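Long-range contact in probable fumarate reductase Ifc3 (Shewanella frigidimarina, PDB 1QO8), which reduces fumarate to succinate in vitro, essentially unidirectionally, using one FAD and four covalently bound c-type hemes per subunit: residues Y311-E316 against S330-T335. Sequence-based numbering, arbitrary orientation.
Sequences YGMNKE and SSNNIT. With FAD (flavin-adenine dinucleotide), chain G.
A type I beta turn, Tyr-311 to Asn-314, closed by the bond from Asn-314 N to Tyr-311 O, carries the chain into helix 315-321 and presents its middle residues to the loop that follows strand 329-330. Tyr-311 points away from that loop; its hydroxyl is hydrogen-bonded to Ile-354 O. Gly-312 instead donates its backbone N to a water at 2.7 Å, and the same water donates to Asn-332 OD1, also at 2.7 Å. Met-313 carries the contact, with CG anti to its carbonyl carbon (chi1 -57°) and the chain bent at chi2 and chi3. CG rests 3.5 Å from Asn-332 CB and 3.4 Å from Asn-333 O. SD lies 3.4 Å from Ser-330 CB. The Met-313 and Ile-334 side chains cross obliquely, with CE 3.9 Å from CG2. An alanine here would remove CG, SD and CE, and so would probably loosen the loop's packing against the turn. Next to SD, Ser-330 OG accepts from Asn-332 N at 2.9 Å and 165°, an ST turn, and is also hydrogen-bonded to Ile-498 O. Asn-332 ND2 lies 3.6 Å from the flavin methyl C8M, and Asn-333 touches a heme. A backbone hydrogen bond ties Met-313 to Ala-336, but between 311-316 and 330-335 there is none: thioether packing joins them beside the FAD pocket, and one water satisfies both Gly-312 N and Asn-332 OD1.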
loop_
_atom_site.group_PDB
_atom_site.type_symbol
_atom_site.label_atom_id
_atom_site.label_comp_id
_atom_site.label_asym_id
_atom_site.label_seq_id
_atom_site.Cartn_x
_atom_site.Cartn_y
_atom_site.Cartn_z
ATOM N N TYR A 311 4.069 -9.971 7.148
ATOM C CA TYR A 311 3.888 -8.795 7.986
ATOM C C TYR A 311 2.590 -8.964 8.788
ATOM O O TYR A 311 2.148 -8.046 9.520
ATOM C CB TYR A 311 3.886 -7.466 7.251
ATOM C CG TYR A 311 2.867 -7.125 6.182
ATOM C CD1 TYR A 311 1.626 -6.588 6.596
ATOM C CD2 TYR A 311 3.043 -7.333 4.835
ATOM C CE1 TYR A 311 0.622 -6.306 5.685
ATOM C CE2 TYR A 311 2.063 -6.983 3.899
ATOM C CZ TYR A 311 0.854 -6.462 4.345
ATOM O OH TYR A 311 -0.142 -6.087 3.479
ATOM N N GLY A 312 2.165 -10.230 9.008
ATOM C CA GLY A 312 0.804 -10.358 9.624
ATOM C C GLY A 312 0.772 -10.002 11.056
ATOM O O GLY A 312 -0.342 -9.747 11.581
ATOM N N MET A 313 1.901 -9.927 11.803
ATOM C CA MET A 313 1.816 -9.494 13.206
ATOM C C MET A 313 2.228 -8.030 13.367
ATOM O O MET A 313 2.285 -7.461 14.468
ATOM C CB MET A 313 2.790 -10.340 14.056
ATOM C CG MET A 313 2.481 -11.857 13.903
ATOM S SD MET A 313 1.057 -12.161 14.958
ATOM C CE MET A 313 1.598 -12.218 16.654
ATOM N N ASN A 314 2.405 -7.328 12.242
ATOM C CA ASN A 314 2.710 -5.874 12.406
ATOM C C ASN A 314 1.358 -5.199 12.363
ATOM O O ASN A 314 0.732 -5.036 11.303
ATOM C CB ASN A 314 3.630 -5.426 11.217
ATOM C CG ASN A 314 4.136 -3.990 11.428
ATOM O OD1 ASN A 314 5.351 -3.671 11.372
ATOM N ND2 ASN A 314 3.213 -3.136 11.793
ATOM N N LYS A 315 0.867 -4.744 13.487
ATOM C CA LYS A 315 -0.401 -4.081 13.656
ATOM C C LYS A 315 -0.550 -2.745 12.900
ATOM O O LYS A 315 -1.683 -2.433 12.456
ATOM C CB LYS A 315 -0.613 -3.798 15.160
ATOM C CG LYS A 315 -0.989 -5.177 15.863
ATOM C CD LYS A 315 -1.259 -4.819 17.326
ATOM C CE LYS A 315 -1.986 -5.885 18.123
ATOM N NZ LYS A 315 -1.081 -6.969 18.603
ATOM N N GLU A 316 0.537 -2.007 12.777
ATOM C CA GLU A 316 0.443 -0.716 12.057
ATOM C C GLU A 316 0.359 -0.987 10.569
ATOM O O GLU A 316 -0.453 -0.343 9.890
ATOM C CB GLU A 316 1.700 0.175 12.338
ATOM C CG GLU A 316 1.634 1.362 11.373
ATOM C CD GLU A 316 2.676 2.454 11.482
ATOM O OE1 GLU A 316 3.264 2.580 12.573
ATOM O OE2 GLU A 316 2.871 3.157 10.468
ATOM N N SER A 330 -4.051 -13.663 14.836
ATOM C CA SER A 330 -3.214 -14.060 13.698
ATOM C C SER A 330 -2.824 -15.461 14.082
ATOM O O SER A 330 -2.733 -15.682 15.302
ATOM C CB SER A 330 -1.877 -13.180 13.656
ATOM O OG SER A 330 -1.091 -13.903 12.613
ATOM N N SER A 331 -2.501 -16.345 13.194
ATOM C CA SER A 331 -1.973 -17.614 13.585
ATOM C C SER A 331 -0.426 -17.578 13.603
ATOM O O SER A 331 0.122 -18.643 13.610
ATOM C CB SER A 331 -2.421 -18.497 12.408
ATOM O OG SER A 331 -1.784 -17.777 11.342
ATOM N N ASN A 332 0.220 -16.462 13.250
ATOM C CA ASN A 332 1.638 -16.406 12.968
ATOM C C ASN A 332 2.540 -16.558 14.179
ATOM O O ASN A 332 2.190 -16.126 15.261
ATOM C CB ASN A 332 2.028 -15.023 12.366
ATOM C CG ASN A 332 1.494 -14.942 10.928
ATOM O OD1 ASN A 332 2.136 -14.286 10.127
ATOM N ND2 ASN A 332 0.459 -15.738 10.603
ATOM N N ASN A 333 3.803 -16.917 13.914
ATOM C CA ASN A 333 4.806 -16.624 14.978
ATOM C C ASN A 333 4.979 -15.115 15.128
ATOM O O ASN A 333 4.753 -14.307 14.178
ATOM C CB ASN A 333 6.089 -17.277 14.474
ATOM C CG ASN A 333 7.181 -17.378 15.524
ATOM O OD1 ASN A 333 7.043 -16.718 16.591
ATOM N ND2 ASN A 333 8.075 -18.295 15.210
ATOM N N ILE A 334 5.388 -14.618 16.296
ATOM C CA ILE A 334 5.600 -13.245 16.629
ATOM C C ILE A 334 6.815 -12.615 15.893
ATOM O O ILE A 334 6.866 -11.397 15.796
ATOM C CB ILE A 334 5.815 -13.036 18.151
ATOM C CG1 ILE A 334 7.055 -13.843 18.577
ATOM C CG2 ILE A 334 4.526 -13.498 18.883
ATOM C CD1 ILE A 334 7.489 -13.547 20.000
ATOM N N THR A 335 7.545 -13.321 15.076
ATOM C CA THR A 335 8.597 -12.833 14.221
ATOM C C THR A 335 8.111 -12.112 12.970
ATOM O O THR A 335 8.899 -11.365 12.349
ATOM C CB THR A 335 9.467 -14.030 13.738
ATOM O OG1 THR A 335 8.574 -14.911 13.073
ATOM C CG2 THR A 335 10.164 -14.703 14.907
HETATM P PA FAD G . 9.412 -17.264 7.889
HETATM O O1A FAD G . 9.411 -18.756 8.023
HETATM O O2A FAD G . 8.595 -16.496 8.649
HETATM O O5B FAD G . 10.783 -16.898 8.564
HETATM C C5B FAD G . 11.365 -15.530 8.524
HETATM C C4B FAD G . 12.633 -15.508 9.517
HETATM O O4B FAD G . 13.138 -14.089 9.393
HETATM C C3B FAD G . 12.184 -15.592 11.013
HETATM O O3B FAD G . 12.634 -16.611 11.787
HETATM C C2B FAD G . 12.224 -14.109 11.534
HETATM O O2B FAD G . 12.539 -13.963 12.941
HETATM C C1B FAD G . 13.405 -13.627 10.777
HETATM N N9A FAD G . 13.431 -12.167 10.615
HETATM C C8A FAD G . 12.379 -11.308 10.414
HETATM N N7A FAD G . 12.750 -10.058 10.433
HETATM C C5A FAD G . 14.124 -10.073 10.655
HETATM C C6A FAD G . 15.111 -9.019 10.869
HETATM N N6A FAD G . 14.840 -7.743 10.829
HETATM N N1A FAD G . 16.380 -9.467 11.039
HETATM C C2A FAD G . 16.707 -10.797 11.174
HETATM N N3A FAD G . 15.852 -11.833 11.011
HETATM C C4A FAD G . 14.587 -11.388 10.784
HETATM N N1 FAD G . 2.018 -22.487 3.632
HETATM C C2 FAD G . 2.069 -23.549 2.875
HETATM O O2 FAD G . 2.327 -23.610 1.718
HETATM N N3 FAD G . 1.807 -24.860 3.378
HETATM C C4 FAD G . 1.507 -24.929 4.735
HETATM O O4 FAD G . 1.228 -25.989 5.218
HETATM C C4X FAD G . 1.396 -23.715 5.541
HETATM N N5 FAD G . 1.040 -23.794 6.833
HETATM C C5X FAD G . 1.011 -22.689 7.614
HETATM C C6 FAD G . 0.648 -22.845 8.959
HETATM C C7 FAD G . 0.617 -21.743 9.780
HETATM C C7M FAD G . 0.243 -21.825 11.226
HETATM C C8 FAD G . 1.002 -20.466 9.233
HETATM C C8M FAD G . 1.042 -19.272 10.136
HETATM C C9 FAD G . 1.388 -20.317 7.926
HETATM C C9A FAD G . 1.409 -21.402 7.081
HETATM N N10 FAD G . 1.752 -21.367 5.715
HETATM C C10 FAD G . 1.754 -22.464 4.942
HETATM C "C1'" FAD G . 2.514 -20.197 5.174
HETATM C "C2'" FAD G . 4.032 -20.563 5.058
HETATM O "O2'" FAD G . 4.237 -21.320 6.298
HETATM C "C3'" FAD G . 4.792 -19.234 5.296
HETATM O "O3'" FAD G . 4.434 -18.261 4.306
HETATM C "C4'" FAD G . 6.269 -19.481 4.841
HETATM O "O4'" FAD G . 6.772 -20.441 5.819
HETATM C "C5'" FAD G . 7.023 -18.125 5.084
HETATM O "O5'" FAD G . 8.526 -18.547 5.015
HETATM P P FAD G . 9.670 -17.516 5.054
HETATM O O1P FAD G . 10.926 -18.344 4.914
HETATM O O2P FAD G . 9.307 -16.582 4.085
HETATM O O3P FAD G . 9.474 -16.848 6.325
HETATM O O HOH W 1 2.492 -12.728 7.988
#